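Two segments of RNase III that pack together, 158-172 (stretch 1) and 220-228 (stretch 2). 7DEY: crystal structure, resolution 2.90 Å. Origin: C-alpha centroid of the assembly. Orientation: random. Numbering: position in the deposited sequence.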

# COMPACT_ATOMS: atom_id res chain seq x y z
N GLU C 158 10.04 -6.89 13.02
CA GLU C 158 9.66 -8.28 12.77
C GLU C 158 8.19 -8.55 13.04
O GLU C 158 7.45 -8.92 12.13
CB GLU C 158 10.54 -9.23 13.60
N SER C 159 7.73 -8.36 14.28
CA SER C 159 6.39 -8.78 14.71
C SER C 159 6.13 -8.27 16.13
O SER C 159 6.78 -7.31 16.54
CB SER C 159 6.24 -10.30 14.61
N VAL C 160 5.17 -8.84 16.88
CA VAL C 160 5.23 -8.61 18.33
C VAL C 160 5.23 -9.86 19.22
O VAL C 160 6.28 -10.21 19.79
CB VAL C 160 4.07 -7.68 18.76
N ASN C 161 4.09 -10.55 19.32
CA ASN C 161 3.89 -11.86 20.00
C ASN C 161 4.45 -11.95 21.42
O ASN C 161 5.42 -12.65 21.70
CB ASN C 161 4.42 -13.02 19.16
CG ASN C 161 3.67 -14.34 19.45
OD1 ASN C 161 2.95 -14.45 20.45
ND2 ASN C 161 3.87 -15.34 18.58
N LYS C 162 3.78 -11.28 22.34
CA LYS C 162 4.13 -11.44 23.76
C LYS C 162 3.79 -12.86 24.31
O LYS C 162 3.85 -13.11 25.52
CB LYS C 162 3.42 -10.37 24.61
N GLU C 163 3.45 -13.81 23.44
CA GLU C 163 2.88 -15.09 23.85
C GLU C 163 3.72 -16.30 23.47
O GLU C 163 3.38 -17.41 23.87
CB GLU C 163 1.49 -15.25 23.20
CG GLU C 163 0.49 -15.90 24.08
CD GLU C 163 0.56 -15.37 25.46
OE1 GLU C 163 0.89 -16.16 26.37
OE2 GLU C 163 0.29 -14.17 25.63
N ALA C 164 4.82 -16.11 22.75
CA ALA C 164 5.42 -17.21 21.99
C ALA C 164 5.97 -18.32 22.87
O ALA C 164 5.98 -19.48 22.44
CB ALA C 164 6.53 -16.67 21.08
N LYS C 165 6.43 -17.99 24.08
CA LYS C 165 7.07 -19.02 24.91
C LYS C 165 6.07 -20.06 25.39
O LYS C 165 6.39 -21.25 25.43
CB LYS C 165 7.82 -18.38 26.08
CG LYS C 165 9.01 -17.52 25.66
CD LYS C 165 9.95 -17.18 26.84
CE LYS C 165 10.31 -15.67 26.86
NZ LYS C 165 11.65 -15.34 27.45
N SER C 166 4.84 -19.64 25.72
CA SER C 166 3.84 -20.64 26.10
C SER C 166 3.24 -21.30 24.88
O SER C 166 2.98 -22.51 24.90
CB SER C 166 2.75 -20.03 26.99
OG SER C 166 2.45 -18.71 26.61
N GLU C 167 3.02 -20.53 23.80
CA GLU C 167 2.55 -21.12 22.54
C GLU C 167 3.50 -22.22 22.09
O GLU C 167 3.07 -23.33 21.74
CB GLU C 167 2.41 -20.04 21.45
N LEU C 168 4.82 -21.94 22.13
CA LEU C 168 5.83 -22.94 21.79
C LEU C 168 5.84 -24.08 22.81
O LEU C 168 6.05 -25.25 22.44
CB LEU C 168 7.21 -22.28 21.69
CG LEU C 168 8.42 -23.19 21.93
CD1 LEU C 168 8.55 -24.29 20.86
CD2 LEU C 168 9.68 -22.37 22.00
N TYR C 169 5.62 -23.77 24.09
CA TYR C 169 5.55 -24.79 25.14
C TYR C 169 4.39 -25.75 24.91
O TYR C 169 4.53 -26.95 25.11
CB TYR C 169 5.43 -24.10 26.50
CG TYR C 169 5.42 -25.02 27.72
CD1 TYR C 169 4.28 -25.73 28.08
CD2 TYR C 169 6.55 -25.14 28.52
CE1 TYR C 169 4.27 -26.54 29.19
CE2 TYR C 169 6.55 -25.95 29.64
CZ TYR C 169 5.41 -26.65 29.97
OH TYR C 169 5.40 -27.46 31.07
N SER C 170 3.23 -25.23 24.49
CA SER C 170 2.06 -26.07 24.23
C SER C 170 2.23 -26.97 23.00
O SER C 170 1.32 -27.75 22.69
CB SER C 170 0.81 -25.21 24.08
OG SER C 170 0.66 -24.75 22.74
N ILE C 171 3.34 -26.88 22.29
CA ILE C 171 3.57 -27.81 21.20
C ILE C 171 4.52 -28.90 21.67
O ILE C 171 4.35 -30.08 21.34
CB ILE C 171 4.09 -27.09 19.95
CG1 ILE C 171 3.08 -26.03 19.53
CG2 ILE C 171 4.37 -28.07 18.82
CD1 ILE C 171 3.53 -25.17 18.42
N VAL C 172 5.51 -28.51 22.47
CA VAL C 172 6.64 -29.40 22.72
C VAL C 172 7.00 -29.51 24.20
O VAL C 172 7.99 -30.15 24.56
CB VAL C 172 7.84 -28.93 21.87
CG1 VAL C 172 8.47 -27.69 22.48
CG2 VAL C 172 8.86 -30.06 21.67
N ALA C 220 11.76 -17.92 20.73
CA ALA C 220 10.64 -18.85 20.59
C ALA C 220 9.90 -18.62 19.28
O ALA C 220 9.50 -19.59 18.61
CB ALA C 220 9.68 -18.70 21.77
N MET C 221 9.73 -17.35 18.89
CA MET C 221 9.04 -17.01 17.64
C MET C 221 9.73 -17.63 16.43
O MET C 221 9.07 -18.11 15.50
CB MET C 221 8.98 -15.49 17.50
CG MET C 221 7.65 -14.88 17.84
SD MET C 221 7.63 -13.12 17.42
CE MET C 221 8.64 -12.48 18.73
N ASP C 222 11.07 -17.62 16.41
CA ASP C 222 11.79 -18.26 15.32
C ASP C 222 11.58 -19.77 15.32
O ASP C 222 11.54 -20.40 14.25
CB ASP C 222 13.28 -17.94 15.41
CG ASP C 222 14.03 -18.31 14.15
OD1 ASP C 222 13.40 -18.31 13.06
OD2 ASP C 222 15.25 -18.61 14.25
N ALA C 223 11.45 -20.38 16.51
CA ALA C 223 11.26 -21.82 16.58
C ALA C 223 9.93 -22.24 15.96
O ALA C 223 9.87 -23.23 15.20
CB ALA C 223 11.34 -22.28 18.04
N LEU C 224 8.85 -21.50 16.26
CA LEU C 224 7.51 -21.79 15.74
C LEU C 224 7.38 -21.62 14.24
O LEU C 224 6.45 -22.18 13.64
CB LEU C 224 6.48 -20.89 16.43
CG LEU C 224 6.46 -21.11 17.94
CD1 LEU C 224 6.02 -19.86 18.66
CD2 LEU C 224 5.55 -22.30 18.23
N LYS C 225 8.25 -20.82 13.63
CA LYS C 225 8.29 -20.78 12.17
C LYS C 225 8.50 -22.16 11.56
O LYS C 225 8.26 -22.34 10.36
CB LYS C 225 9.39 -19.81 11.72
CG LYS C 225 9.25 -18.37 12.23
CD LYS C 225 8.34 -17.54 11.33
CE LYS C 225 8.36 -16.05 11.67
NZ LYS C 225 7.42 -15.69 12.77
N ASN C 226 8.92 -23.14 12.36
CA ASN C 226 9.19 -24.49 11.87
C ASN C 226 8.48 -25.51 12.75
O ASN C 226 9.08 -26.08 13.66
CB ASN C 226 10.68 -24.75 11.82
CG ASN C 226 11.26 -24.41 10.49
OD1 ASN C 226 10.88 -24.99 9.47
ND2 ASN C 226 12.17 -23.45 10.47
N ARG C 227 7.21 -25.76 12.47
CA ARG C 227 6.42 -26.73 13.22
C ARG C 227 6.46 -28.06 12.48
O ARG C 227 6.01 -28.17 11.34
CB ARG C 227 4.99 -26.25 13.41
CG ARG C 227 4.84 -25.16 14.46
CD ARG C 227 3.38 -25.04 14.90
NE ARG C 227 2.90 -23.67 15.01
CZ ARG C 227 1.66 -23.32 15.35
NH1 ARG C 227 0.76 -24.26 15.63
NH2 ARG C 227 1.32 -22.03 15.42
N GLN C 228 7.04 -29.07 13.13
CA GLN C 228 7.29 -30.36 12.51
C GLN C 228 6.59 -31.52 13.22
O GLN C 228 5.80 -32.23 12.58
CB GLN C 228 8.81 -30.58 12.46
CG GLN C 228 9.55 -29.96 13.64
CD GLN C 228 9.35 -30.73 14.93
OE1 GLN C 228 9.71 -31.92 15.02
NE2 GLN C 228 8.76 -30.08 15.94

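The contact begins in the loop that precedes the helix of stretch 1, where the long, flexible side chain of Met221 reaches across. Its CA-to-CB bond points sideways, but the end of the chain comes nearer: SD of Met221 lies 4.2 Å from CB of Ser159, and CE of Met221 lies 3.4 Å from the backbone O of Val160. An unbranched thioether suits this place, since it can follow an irregular loop surface. Asn161 packs its CB 3.7 Å from SD of Met221, while its OD1 accepts a hydrogen bond from N of Glu163 (3.1 Å) within the type I turn from Asn161 to Ala164. One side chain thus serves both the turn and the contact.

At Ala164 the helix begins, and its axis crosses that of the 220-224 helix at 41°, with a closest approach of 8.9 Å. Small residues face each other here: CB of Ala164 is 3.8 Å from CB of Ala220, and the same methyl lies 3.9 Å from CG of Met221. Lys165 directs its CA-to-CB bond away, as suits a charged chain, although its CG still passes 4.1 Å from CB of Ala220.

One turn further on, Leu168 points toward stretch 2 and places CD2 3.7 Å from CB of Ala220. Leu224 answers as a knob, its side chain seated among Ala164, Glu167, Leu168 and Ile171; its CD2 comes within 3.6 Å of CA of Leu168, so the leucine packs against backbone as well as side chain.

Ile171 carries the apolar surface beyond the opposing helix. Its CD1 is 3.5 Å from CD2 of Leu224 and 3.5 Å from CD of Arg227, and it also covers one face of the Arg227 guanidinium. That flat group can accept a methyl over its face while NH1 hydrogen-bonds elsewhere in the structure.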